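Local coordinates for acetyl-CoA acetyltransferase (Bacillus anthracis, PDB 3SS6), which probably condenses two acetyl-CoA molecules into acetoacetyl-CoA and free CoA, or runs the reverse cleavage, as a thiolase-family acetyl-CoA acetyltransferase, at residues R183-F197 / R336-L348. Residues are numbered along the deposited sequence; the frame is centred on the assembly and turned at random.
Sequences RSHTLALKAIESGYF and REKVNVNGSGVGL. With SO4 (sulfate ion), chain D.
Ser184 and Gly343 bring their CA atoms to 4.1 Å, and His185 and Gly347 approach as closely. Gly343 CA lies 3.6 Å from Ser184 O, and neither glycine has a side chain to hold the backbones apart. A type I beta turn from Asn340 to Gly343 carries the chain past Leu187, and Ala188 CA offers a C-H to Asn342 O at 3.3 Å. With chi1 at -161°, Ser184 OG swings beside its own carbonyl carbon into the start of helix 345-348, accepting from Gly347 N at 2.9 Å and Ser344 N at 3.0 Å; Glu319 OE1 bonds the same hydroxyl and Val346 N. Gly347 CA stands over the His185 ring, 3.7 Å from the centroid and 3° off the normal, a CH-pi contact, while Arg222 N bonds ND1. Helix 174-194 belongs to the insertion between core strands 112-120 and 252-262, the thiolase loop domain, and here packs on the C-terminal half of the fold, beside strand 314-317. The Arg183 chain is extended as far as NE, then turns. Its NH2 meets Val339 O at 2.9 Å, almost in line with the carbonyl bond, though the oxygen sits 17° out of the guanidinium plane; NH1 adds weak bonds to Val339 O and Asn340 O. NH2 also donates to sulfate O3, and NE weakly to O2 and O3; the ion probably comes from the crystallisation liquor. Leu187 CD1 sits over the centre of one guanidinium face, Arg336 CG over the opposite face nearer its rim. Arg336 forms salt bridges through NE to Glu329 and NH1 to Glu179. Asn342 OD1 lies in plane at the Tyr196 ring edge, 3.4 Å from CD2, and a water donates to OD1 and Leu187 O. Phe197 CE2 and Ala188 CB pack on Leu348.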
# COMPACT_ATOMS: atom_id res chain seq x y z
N ARG A 183 -3.01 -37.69 17.02
CA ARG A 183 -1.95 -38.62 16.69
C ARG A 183 -0.75 -37.88 16.11
O ARG A 183 0.40 -38.17 16.45
CB ARG A 183 -2.46 -39.64 15.68
CG ARG A 183 -1.42 -40.62 15.18
CD ARG A 183 -2.03 -41.54 14.13
NE ARG A 183 -1.11 -42.59 13.70
CZ ARG A 183 -0.23 -42.46 12.71
NH1 ARG A 183 -0.13 -41.32 12.04
NH2 ARG A 183 0.56 -43.49 12.40
N SER A 184 -1.03 -36.92 15.23
CA SER A 184 0.02 -36.19 14.54
C SER A 184 0.91 -35.44 15.54
O SER A 184 2.14 -35.52 15.47
CB SER A 184 -0.59 -35.22 13.51
OG SER A 184 0.38 -34.83 12.54
N HIS A 185 0.29 -34.75 16.49
CA HIS A 185 1.07 -34.06 17.51
C HIS A 185 1.77 -35.04 18.43
O HIS A 185 2.94 -34.86 18.77
CB HIS A 185 0.17 -33.15 18.35
CG HIS A 185 -0.23 -31.89 17.65
ND1 HIS A 185 0.48 -30.72 17.79
CD2 HIS A 185 -1.26 -31.62 16.82
CE1 HIS A 185 -0.10 -29.77 17.06
NE2 HIS A 185 -1.16 -30.30 16.46
N THR A 186 1.05 -36.09 18.83
CA THR A 186 1.58 -37.03 19.82
C THR A 186 2.83 -37.75 19.30
O THR A 186 3.85 -37.86 20.01
CB THR A 186 0.53 -38.06 20.24
OG1 THR A 186 -0.57 -37.39 20.88
CG2 THR A 186 1.12 -39.05 21.25
N LEU A 187 2.75 -38.25 18.07
CA LEU A 187 3.86 -38.97 17.46
C LEU A 187 5.04 -38.04 17.17
O LEU A 187 6.20 -38.44 17.34
CB LEU A 187 3.43 -39.72 16.20
CG LEU A 187 2.41 -40.83 16.47
CD1 LEU A 187 2.02 -41.52 15.16
CD2 LEU A 187 2.96 -41.85 17.46
N ALA A 188 4.75 -36.80 16.76
CA ALA A 188 5.82 -35.82 16.54
C ALA A 188 6.56 -35.52 17.85
O ALA A 188 7.79 -35.54 17.88
CB ALA A 188 5.26 -34.52 15.92
N LEU A 189 5.81 -35.26 18.92
CA LEU A 189 6.41 -34.98 20.22
C LEU A 189 7.29 -36.13 20.68
O LEU A 189 8.40 -35.92 21.18
CB LEU A 189 5.34 -34.66 21.28
CG LEU A 189 4.62 -33.32 21.04
CD1 LEU A 189 3.32 -33.22 21.83
CD2 LEU A 189 5.53 -32.14 21.36
N LYS A 190 6.80 -37.36 20.51
CA LYS A 190 7.54 -38.55 20.88
C LYS A 190 8.83 -38.67 20.07
O LYS A 190 9.89 -38.94 20.62
CB LYS A 190 6.67 -39.80 20.71
CG LYS A 190 7.22 -41.08 21.32
CD LYS A 190 8.27 -41.74 20.44
CE LYS A 190 8.57 -43.16 20.94
NZ LYS A 190 10.01 -43.50 20.81
N ALA A 191 8.74 -38.47 18.76
CA ALA A 191 9.93 -38.54 17.91
C ALA A 191 10.96 -37.50 18.32
O ALA A 191 12.16 -37.78 18.38
CB ALA A 191 9.55 -38.36 16.44
N ILE A 192 10.48 -36.30 18.60
CA ILE A 192 11.38 -35.23 19.03
C ILE A 192 12.09 -35.61 20.32
O ILE A 192 13.32 -35.51 20.41
CB ILE A 192 10.62 -33.91 19.19
CG1 ILE A 192 10.20 -33.39 17.81
CG2 ILE A 192 11.50 -32.89 19.89
CD1 ILE A 192 9.18 -32.27 17.86
N GLU A 193 11.33 -36.06 21.31
CA GLU A 193 11.90 -36.44 22.61
C GLU A 193 12.88 -37.61 22.49
O GLU A 193 13.88 -37.66 23.21
CB GLU A 193 10.77 -36.79 23.59
CG GLU A 193 11.24 -37.32 24.94
CD GLU A 193 12.03 -36.30 25.74
OE1 GLU A 193 11.95 -35.08 25.44
OE2 GLU A 193 12.74 -36.72 26.68
N SER A 194 12.61 -38.53 21.57
CA SER A 194 13.43 -39.71 21.39
C SER A 194 14.69 -39.43 20.57
O SER A 194 15.57 -40.29 20.46
CB SER A 194 12.62 -40.84 20.74
OG SER A 194 11.65 -41.35 21.63
N GLY A 195 14.77 -38.24 20.00
CA GLY A 195 15.94 -37.83 19.24
C GLY A 195 15.94 -38.30 17.79
O GLY A 195 16.97 -38.23 17.12
N TYR A 196 14.79 -38.78 17.31
CA TYR A 196 14.71 -39.32 15.95
C TYR A 196 15.10 -38.31 14.87
O TYR A 196 15.59 -38.69 13.79
CB TYR A 196 13.29 -39.82 15.64
CG TYR A 196 12.81 -41.02 16.43
CD1 TYR A 196 13.69 -41.77 17.22
CD2 TYR A 196 11.48 -41.42 16.37
CE1 TYR A 196 13.24 -42.87 17.94
CE2 TYR A 196 11.03 -42.51 17.09
CZ TYR A 196 11.91 -43.23 17.86
OH TYR A 196 11.45 -44.32 18.57
N PHE A 197 14.88 -37.03 15.14
CA PHE A 197 15.11 -35.99 14.12
C PHE A 197 16.47 -35.30 14.31
O PHE A 197 16.82 -34.41 13.55
CB PHE A 197 14.03 -34.91 14.18
CG PHE A 197 12.62 -35.40 13.92
CD1 PHE A 197 12.39 -36.52 13.14
CD2 PHE A 197 11.54 -34.72 14.46
CE1 PHE A 197 11.08 -36.96 12.90
CE2 PHE A 197 10.24 -35.14 14.22
CZ PHE A 197 10.01 -36.26 13.44
N ARG A 336 -2.57 -47.73 8.74
CA ARG A 336 -2.10 -46.50 9.38
C ARG A 336 -0.82 -46.69 10.19
O ARG A 336 -0.04 -45.75 10.36
CB ARG A 336 -3.21 -45.89 10.25
CG ARG A 336 -2.85 -44.51 10.80
CD ARG A 336 -3.94 -43.99 11.74
NE ARG A 336 -5.19 -43.73 11.03
CZ ARG A 336 -6.30 -43.29 11.60
NH1 ARG A 336 -6.33 -43.06 12.91
NH2 ARG A 336 -7.40 -43.09 10.87
N GLU A 337 -0.60 -47.91 10.68
CA GLU A 337 0.60 -48.20 11.47
C GLU A 337 1.90 -48.05 10.68
O GLU A 337 2.98 -47.97 11.27
CB GLU A 337 0.52 -49.59 12.11
CG GLU A 337 -0.56 -49.70 13.17
CD GLU A 337 -0.57 -51.05 13.89
OE1 GLU A 337 -1.23 -51.16 14.94
OE2 GLU A 337 0.07 -52.01 13.39
N LYS A 338 1.78 -48.01 9.36
CA LYS A 338 2.94 -47.81 8.49
C LYS A 338 3.02 -46.40 7.94
O LYS A 338 3.96 -46.08 7.20
CB LYS A 338 2.89 -48.79 7.30
CG LYS A 338 2.78 -50.23 7.74
CD LYS A 338 3.42 -51.18 6.75
CE LYS A 338 2.75 -51.14 5.41
NZ LYS A 338 3.13 -52.34 4.58
N VAL A 339 2.07 -45.55 8.30
CA VAL A 339 1.96 -44.23 7.65
C VAL A 339 2.21 -43.08 8.62
O VAL A 339 1.67 -43.06 9.71
CB VAL A 339 0.54 -44.04 7.07
CG1 VAL A 339 0.44 -42.69 6.36
CG2 VAL A 339 0.19 -45.18 6.12
N ASN A 340 3.03 -42.11 8.21
CA ASN A 340 3.27 -40.92 9.02
C ASN A 340 3.61 -41.30 10.47
O ASN A 340 2.99 -40.79 11.42
CB ASN A 340 2.03 -40.01 8.97
CG ASN A 340 1.77 -39.48 7.57
OD1 ASN A 340 2.68 -39.44 6.74
ND2 ASN A 340 0.54 -39.05 7.32
N VAL A 341 4.60 -42.17 10.63
CA VAL A 341 4.79 -42.83 11.92
C VAL A 341 5.38 -41.91 13.00
O VAL A 341 5.34 -42.25 14.18
CB VAL A 341 5.63 -44.12 11.81
CG1 VAL A 341 4.96 -45.11 10.88
CG2 VAL A 341 7.05 -43.81 11.35
N ASN A 342 5.92 -40.77 12.58
CA ASN A 342 6.39 -39.75 13.53
C ASN A 342 5.60 -38.46 13.38
O ASN A 342 6.11 -37.38 13.65
CB ASN A 342 7.89 -39.49 13.35
CG ASN A 342 8.74 -40.69 13.73
OD1 ASN A 342 8.48 -41.34 14.73
ND2 ASN A 342 9.73 -41.00 12.91
N GLY A 343 4.37 -38.58 12.91
CA GLY A 343 3.52 -37.42 12.69
C GLY A 343 3.59 -36.85 11.28
O GLY A 343 4.35 -37.32 10.43
N SER A 344 2.77 -35.84 11.03
CA SER A 344 2.81 -35.21 9.71
C SER A 344 2.35 -33.77 9.81
O SER A 344 2.51 -33.14 10.85
CB SER A 344 1.99 -36.02 8.70
OG SER A 344 2.11 -35.47 7.38
N GLY A 345 1.78 -33.25 8.72
CA GLY A 345 1.50 -31.82 8.62
C GLY A 345 0.68 -31.20 9.74
O GLY A 345 0.88 -30.02 10.06
N VAL A 346 -0.24 -31.94 10.33
CA VAL A 346 -1.05 -31.34 11.38
C VAL A 346 -0.20 -31.04 12.61
O VAL A 346 -0.27 -29.94 13.18
CB VAL A 346 -2.27 -32.19 11.75
CG1 VAL A 346 -2.96 -31.62 12.99
CG2 VAL A 346 -3.24 -32.24 10.56
N GLY A 347 0.63 -31.99 13.01
CA GLY A 347 1.50 -31.76 14.16
C GLY A 347 2.78 -30.98 13.88
O GLY A 347 3.21 -30.16 14.69
N LEU A 348 3.38 -31.24 12.73
CA LEU A 348 4.70 -30.69 12.41
C LEU A 348 4.66 -29.40 11.61
O LEU A 348 5.64 -28.65 11.61
CB LEU A 348 5.54 -31.70 11.65
CG LEU A 348 6.06 -32.87 12.48
CD1 LEU A 348 6.43 -34.02 11.55
CD2 LEU A 348 7.26 -32.41 13.32
S SO4 D . -1.44 -46.02 14.61
O1 SO4 D . -1.54 -47.35 15.22
O2 SO4 D . -2.20 -45.07 15.41
O3 SO4 D . -0.04 -45.62 14.57
O4 SO4 D . -1.98 -46.07 13.26
O HOH W 1 7.01 -41.13 17.12